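Long-range contact in SIR4-interacting protein SIF2 (Saccharomyces cerevisiae, PDB 1R5M), which serves as a WD-repeat subunit of the Set3 corepressor complex in the yeast nucleus and antagonizes telomeric silencing: residues N143-W157 / S166-S180. Numbering follows the deposited sequence.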
loop_
_atom_site.group_PDB
_atom_site.type_symbol
_atom_site.label_atom_id
_atom_site.label_comp_id
_atom_site.label_asym_id
_atom_site.label_seq_id
_atom_site.Cartn_x
_atom_site.Cartn_y
_atom_site.Cartn_z
ATOM N N ASN A 143 18.573 1.954 13.300
ATOM C CA ASN A 143 19.593 1.949 12.261
ATOM C C ASN A 143 19.261 3.009 11.220
ATOM O O ASN A 143 18.103 3.394 11.069
ATOM C CB ASN A 143 19.594 0.571 11.589
ATOM C CG ASN A 143 20.968 0.134 11.122
ATOM O OD1 ASN A 143 21.875 0.945 10.961
ATOM N ND2 ASN A 143 21.119 -1.168 10.886
ATOM N N VAL A 144 20.281 3.489 10.516
ATOM C CA VAL A 144 20.077 4.468 9.456
ATOM C C VAL A 144 20.572 3.793 8.187
ATOM O O VAL A 144 21.729 3.376 8.112
ATOM C CB VAL A 144 20.875 5.764 9.706
ATOM C CG1 VAL A 144 20.653 6.742 8.557
ATOM C CG2 VAL A 144 20.442 6.393 11.019
ATOM N N LEU A 145 19.681 3.667 7.206
ATOM C CA LEU A 145 19.982 3.020 5.930
ATOM C C LEU A 145 19.936 4.047 4.806
ATOM O O LEU A 145 18.878 4.303 4.226
ATOM C CB LEU A 145 18.962 1.906 5.668
ATOM C CG LEU A 145 19.110 0.596 6.461
ATOM C CD1 LEU A 145 19.150 0.859 7.954
ATOM C CD2 LEU A 145 17.948 -0.325 6.114
ATOM N N ASN A 146 21.091 4.616 4.483
ATOM C CA ASN A 146 21.152 5.649 3.459
ATOM C C ASN A 146 21.928 5.261 2.205
ATOM O O ASN A 146 23.143 5.072 2.245
ATOM C CB ASN A 146 21.744 6.919 4.075
ATOM C CG ASN A 146 21.513 8.139 3.218
ATOM O OD1 ASN A 146 20.409 8.353 2.718
ATOM N ND2 ASN A 146 22.549 8.955 3.051
ATOM N N PHE A 147 21.211 5.139 1.092
ATOM C CA PHE A 147 21.825 4.796 -0.185
ATOM C C PHE A 147 21.028 5.424 -1.328
ATOM O O PHE A 147 21.603 5.921 -2.297
ATOM C CB PHE A 147 21.894 3.278 -0.365
ATOM C CG PHE A 147 22.824 2.846 -1.461
ATOM C CD1 PHE A 147 24.201 2.999 -1.318
ATOM C CD2 PHE A 147 22.329 2.311 -2.643
ATOM C CE1 PHE A 147 25.071 2.625 -2.339
ATOM C CE2 PHE A 147 23.192 1.933 -3.673
ATOM C CZ PHE A 147 24.565 2.090 -3.519
ATOM N N HIS A 148 19.702 5.401 -1.215
ATOM C CA HIS A 148 18.844 5.999 -2.236
ATOM C C HIS A 148 19.082 7.503 -2.277
ATOM O O HIS A 148 19.407 8.110 -1.260
ATOM C CB HIS A 148 17.367 5.772 -1.906
ATOM C CG HIS A 148 16.914 4.353 -2.047
ATOM N ND1 HIS A 148 16.593 3.790 -3.265
ATOM C CD2 HIS A 148 16.697 3.392 -1.117
ATOM C CE1 HIS A 148 16.193 2.544 -3.077
ATOM N NE2 HIS A 148 16.247 2.280 -1.783
ATOM N N ARG A 149 18.896 8.101 -3.451
ATOM C CA ARG A 149 19.062 9.540 -3.609
ATOM C C ARG A 149 17.835 10.153 -4.279
ATOM O O ARG A 149 17.907 11.228 -4.875
ATOM C CB ARG A 149 20.323 9.852 -4.420
ATOM C CG ARG A 149 21.615 9.512 -3.687
ATOM C CD ARG A 149 22.766 10.370 -4.187
ATOM N NE ARG A 149 23.122 10.081 -5.574
ATOM C CZ ARG A 149 23.875 9.055 -5.956
ATOM N NH1 ARG A 149 24.358 8.212 -5.053
ATOM N NH2 ARG A 149 24.157 8.878 -7.242
ATOM N N ALA A 150 16.709 9.456 -4.172
ATOM C CA ALA A 150 15.443 9.911 -4.740
ATOM C C ALA A 150 14.328 9.496 -3.775
ATOM O O ALA A 150 14.529 8.622 -2.930
ATOM C CB ALA A 150 15.225 9.284 -6.118
ATOM N N PRO A 151 13.144 10.118 -3.879
ATOM C CA PRO A 151 12.026 9.783 -2.989
ATOM C C PRO A 151 11.698 8.293 -2.923
ATOM O O PRO A 151 11.608 7.619 -3.946
ATOM C CB PRO A 151 10.871 10.598 -3.562
ATOM C CG PRO A 151 11.566 11.808 -4.104
ATOM C CD PRO A 151 12.776 11.219 -4.790
ATOM N N ILE A 152 11.512 7.795 -1.706
ATOM C CA ILE A 152 11.193 6.388 -1.490
ATOM C C ILE A 152 9.723 6.151 -1.812
ATOM O O ILE A 152 8.852 6.869 -1.316
ATOM C CB ILE A 152 11.463 5.993 -0.027
ATOM C CG1 ILE A 152 12.921 6.295 0.328
ATOM C CG2 ILE A 152 11.139 4.521 0.184
ATOM C CD1 ILE A 152 13.932 5.570 -0.542
ATOM N N VAL A 153 9.447 5.149 -2.643
ATOM C CA VAL A 153 8.069 4.845 -3.024
ATOM C C VAL A 153 7.541 3.544 -2.434
ATOM O O VAL A 153 6.342 3.417 -2.183
ATOM C CB VAL A 153 7.897 4.773 -4.565
ATOM C CG1 VAL A 153 8.311 6.086 -5.199
ATOM C CG2 VAL A 153 8.710 3.632 -5.141
ATOM N N SER A 154 8.426 2.578 -2.209
ATOM C CA SER A 154 7.994 1.298 -1.668
ATOM C C SER A 154 9.052 0.658 -0.779
ATOM O O SER A 154 10.250 0.755 -1.048
ATOM C CB SER A 154 7.640 0.345 -2.819
ATOM O OG SER A 154 7.123 -0.886 -2.335
ATOM N N VAL A 155 8.591 0.021 0.293
ATOM C CA VAL A 155 9.457 -0.692 1.231
ATOM C C VAL A 155 8.684 -1.928 1.671
ATOM O O VAL A 155 7.569 -1.816 2.182
ATOM C CB VAL A 155 9.787 0.144 2.484
ATOM C CG1 VAL A 155 10.569 -0.709 3.485
ATOM C CG2 VAL A 155 10.602 1.364 2.096
ATOM N N LYS A 156 9.269 -3.104 1.456
ATOM C CA LYS A 156 8.618 -4.357 1.831
ATOM C C LYS A 156 9.540 -5.204 2.707
ATOM O O LYS A 156 10.716 -5.390 2.388
ATOM C CB LYS A 156 8.228 -5.158 0.579
ATOM C CG LYS A 156 7.196 -4.488 -0.337
ATOM C CD LYS A 156 5.831 -4.405 0.325
ATOM C CE LYS A 156 4.762 -3.830 -0.616
ATOM N NZ LYS A 156 4.405 -4.722 -1.761
ATOM N N TRP A 157 8.990 -5.707 3.808
ATOM C CA TRP A 157 9.726 -6.555 4.743
ATOM C C TRP A 157 9.543 -8.020 4.381
ATOM O O TRP A 157 8.468 -8.419 3.929
ATOM C CB TRP A 157 9.187 -6.400 6.163
ATOM C CG TRP A 157 9.503 -5.131 6.860
ATOM C CD1 TRP A 157 8.876 -3.929 6.712
ATOM C CD2 TRP A 157 10.473 -4.958 7.891
ATOM N NE1 TRP A 157 9.392 -3.015 7.603
ATOM C CE2 TRP A 157 10.376 -3.623 8.339
ATOM C CE3 TRP A 157 11.418 -5.807 8.486
ATOM C CZ2 TRP A 157 11.186 -3.113 9.358
ATOM C CZ3 TRP A 157 12.224 -5.301 9.500
ATOM C CH2 TRP A 157 12.102 -3.965 9.925
ATOM N N SER A 166 13.723 -1.914 -0.837
ATOM C CA SER A 166 13.253 -0.538 -0.930
ATOM C C SER A 166 13.452 -0.067 -2.359
ATOM O O SER A 166 14.412 -0.455 -3.022
ATOM C CB SER A 166 14.020 0.375 0.038
ATOM O OG SER A 166 15.417 0.324 -0.195
ATOM N N MET A 167 12.525 0.748 -2.843
ATOM C CA MET A 167 12.629 1.266 -4.199
ATOM C C MET A 167 12.249 2.733 -4.200
ATOM O O MET A 167 11.337 3.144 -3.483
ATOM C CB MET A 167 11.711 0.493 -5.153
ATOM C CG MET A 167 11.888 0.895 -6.617
ATOM S SD MET A 167 11.006 -0.186 -7.758
ATOM C CE MET A 167 9.354 0.301 -7.376
ATOM N N ASP A 168 12.970 3.527 -4.988
ATOM C CA ASP A 168 12.672 4.949 -5.080
ATOM C C ASP A 168 12.024 5.286 -6.422
ATOM O O ASP A 168 11.839 4.408 -7.270
ATOM C CB ASP A 168 13.934 5.808 -4.845
ATOM C CG ASP A 168 15.045 5.548 -5.853
ATOM O OD1 ASP A 168 14.758 5.387 -7.059
ATOM O OD2 ASP A 168 16.224 5.531 -5.430
ATOM N N VAL A 169 11.672 6.556 -6.601
ATOM C CA VAL A 169 11.016 7.009 -7.823
ATOM C C VAL A 169 11.821 6.797 -9.099
ATOM O O VAL A 169 11.245 6.692 -10.184
ATOM C CB VAL A 169 10.631 8.504 -7.736
ATOM C CG1 VAL A 169 9.612 8.715 -6.636
ATOM C CG2 VAL A 169 11.858 9.346 -7.489
ATOM N N GLU A 170 13.144 6.742 -8.979
ATOM C CA GLU A 170 13.995 6.534 -10.147
ATOM C C GLU A 170 14.190 5.041 -10.387
ATOM O O GLU A 170 15.009 4.628 -11.205
ATOM C CB GLU A 170 15.350 7.215 -9.942
ATOM C CG GLU A 170 15.266 8.728 -9.811
ATOM C CD GLU A 170 14.571 9.376 -10.994
ATOM O OE1 GLU A 170 14.905 9.025 -12.145
ATOM O OE2 GLU A 170 13.696 10.242 -10.776
ATOM N N ASN A 171 13.416 4.246 -9.656
ATOM C CA ASN A 171 13.452 2.793 -9.737
ATOM C C ASN A 171 14.730 2.131 -9.256
ATOM O O ASN A 171 14.996 0.974 -9.579
ATOM C CB ASN A 171 13.112 2.326 -11.149
ATOM C CG ASN A 171 11.633 2.449 -11.446
ATOM O OD1 ASN A 171 10.795 1.857 -10.757
ATOM N ND2 ASN A 171 11.301 3.221 -12.468
ATOM N N VAL A 172 15.531 2.858 -8.489
ATOM C CA VAL A 172 16.725 2.249 -7.932
ATOM C C VAL A 172 16.128 1.369 -6.844
ATOM O O VAL A 172 15.357 1.848 -6.011
ATOM C CB VAL A 172 17.666 3.290 -7.307
ATOM C CG1 VAL A 172 18.790 2.594 -6.550
ATOM C CG2 VAL A 172 18.250 4.171 -8.401
ATOM N N THR A 173 16.458 0.086 -6.871
ATOM C CA THR A 173 15.920 -0.858 -5.904
ATOM C C THR A 173 17.053 -1.477 -5.106
ATOM O O THR A 173 18.048 -1.928 -5.671
ATOM C CB THR A 173 15.120 -1.952 -6.624
ATOM O OG1 THR A 173 14.110 -1.334 -7.432
ATOM C CG2 THR A 173 14.457 -2.882 -5.624
ATOM N N ILE A 174 16.891 -1.500 -3.787
ATOM C CA ILE A 174 17.923 -2.027 -2.906
ATOM C C ILE A 174 17.437 -3.146 -1.994
ATOM O O ILE A 174 16.344 -3.064 -1.435
ATOM C CB ILE A 174 18.477 -0.903 -1.996
ATOM C CG1 ILE A 174 18.993 0.260 -2.846
ATOM C CG2 ILE A 174 19.568 -1.453 -1.087
ATOM C CD1 ILE A 174 20.131 -0.103 -3.769
ATOM N N LEU A 175 18.260 -4.183 -1.859
ATOM C CA LEU A 175 17.979 -5.303 -0.967
ATOM C C LEU A 175 18.888 -5.054 0.231
ATOM O O LEU A 175 20.110 -4.979 0.082
ATOM C CB LEU A 175 18.349 -6.638 -1.620
ATOM C CG LEU A 175 18.453 -7.818 -0.649
ATOM C CD1 LEU A 175 17.095 -8.111 -0.019
ATOM C CD2 LEU A 175 18.977 -9.040 -1.399
ATOM N N TRP A 176 18.292 -4.902 1.407
ATOM C CA TRP A 176 19.056 -4.633 2.621
ATOM C C TRP A 176 18.989 -5.739 3.651
ATOM O O TRP A 176 17.997 -6.457 3.745
ATOM C CB TRP A 176 18.522 -3.405 3.369
ATOM C CG TRP A 176 18.413 -2.119 2.632
ATOM C CD1 TRP A 176 17.393 -1.718 1.814
ATOM C CD2 TRP A 176 19.315 -1.017 2.721
ATOM N NE1 TRP A 176 17.604 -0.427 1.396
ATOM C CE2 TRP A 176 18.779 0.028 1.938
ATOM C CE3 TRP A 176 20.528 -0.809 3.395
ATOM C CZ2 TRP A 176 19.416 1.267 1.807
ATOM C CZ3 TRP A 176 21.161 0.422 3.264
ATOM C CH2 TRP A 176 20.601 1.444 2.475
ATOM N N ASN A 177 20.063 -5.868 4.422
ATOM C CA ASN A 177 20.044 -6.761 5.566
ATOM C C ASN A 177 19.662 -5.632 6.526
ATOM O O ASN A 177 20.482 -4.766 6.836
ATOM C CB ASN A 177 21.428 -7.296 5.912
ATOM C CG ASN A 177 21.445 -7.994 7.254
ATOM O OD1 ASN A 177 20.832 -7.521 8.208
ATOM N ND2 ASN A 177 22.150 -9.120 7.338
ATOM N N VAL A 178 18.404 -5.608 6.953
ATOM C CA VAL A 178 17.907 -4.535 7.800
ATOM C C VAL A 178 18.511 -4.455 9.199
ATOM O O VAL A 178 18.555 -3.382 9.805
ATOM C CB VAL A 178 16.355 -4.601 7.892
ATOM C CG1 VAL A 178 15.926 -5.638 8.915
ATOM C CG2 VAL A 178 15.794 -3.228 8.217
ATOM N N ILE A 179 18.991 -5.583 9.707
ATOM C CA ILE A 179 19.589 -5.609 11.035
ATOM C C ILE A 179 20.984 -4.985 11.031
ATOM O O ILE A 179 21.308 -4.178 11.904
ATOM C CB ILE A 179 19.644 -7.054 11.580
ATOM C CG1 ILE A 179 18.215 -7.543 11.854
ATOM C CG2 ILE A 179 20.491 -7.115 12.846
ATOM C CD1 ILE A 179 18.122 -8.977 12.327
ATOM N N SER A 180 21.804 -5.345 10.048
ATOM C CA SER A 180 23.150 -4.787 9.959
ATOM C C SER A 180 23.130 -3.451 9.214
ATOM O O SER A 180 24.058 -2.651 9.331
ATOM C CB SER A 180 24.090 -5.764 9.245
ATOM O OG SER A 180 23.633 -6.048 7.935
HETATM O O HOH W 1 18.618 6.739 -5.982
#
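His148 reaches Asp168 and Ser166 through the two nitrogens of its ring, both partners lying near the ring plane. ND1 of His148 donates to OD2 of Asp168 at 2.8 Å, striking the carboxylate from above its plane, with ring and carboxylate planes 77° apart. At the far side NE2 of His148 lies 2.7 Å from OG of Ser166, a hydrogen bond whose proton may belong to the ring or to the hydroxyl. The same OG accepts from NE1 of Trp176 at 2.8 Å, almost exactly in the indole plane. Together they form the Asp-His-Ser/Thr-Trp network characteristic of WD40 blades, here in the third WD repeat of the beta-propeller. Leu145, on the outermost strand of the preceding blade, lays its CB over the six-membered ring of Trp176, 3.6 Å from the centroid, a CH-pi contact; CG2 of Ile174 sits against the opposite face, toward its rim. A serine in place of Trp176 would probably leave Ser166 OG without its indole donor and open a gap beneath Leu145. Asp168 is itself held from the second shell: with CG between its backbone N and carbonyl carbon (chi1 60°), OD1 accepts from Val172 N, just past the type I turn of Asp168 to Asn171, while OD2 also takes a water bound to Arg149 N. One residue before Asp168, Met167 O accepts from both Val153 N (2.9 Å) and Ser154 N (3.2 Å), a classic beta bulge joining strands 152-157 and 163-168.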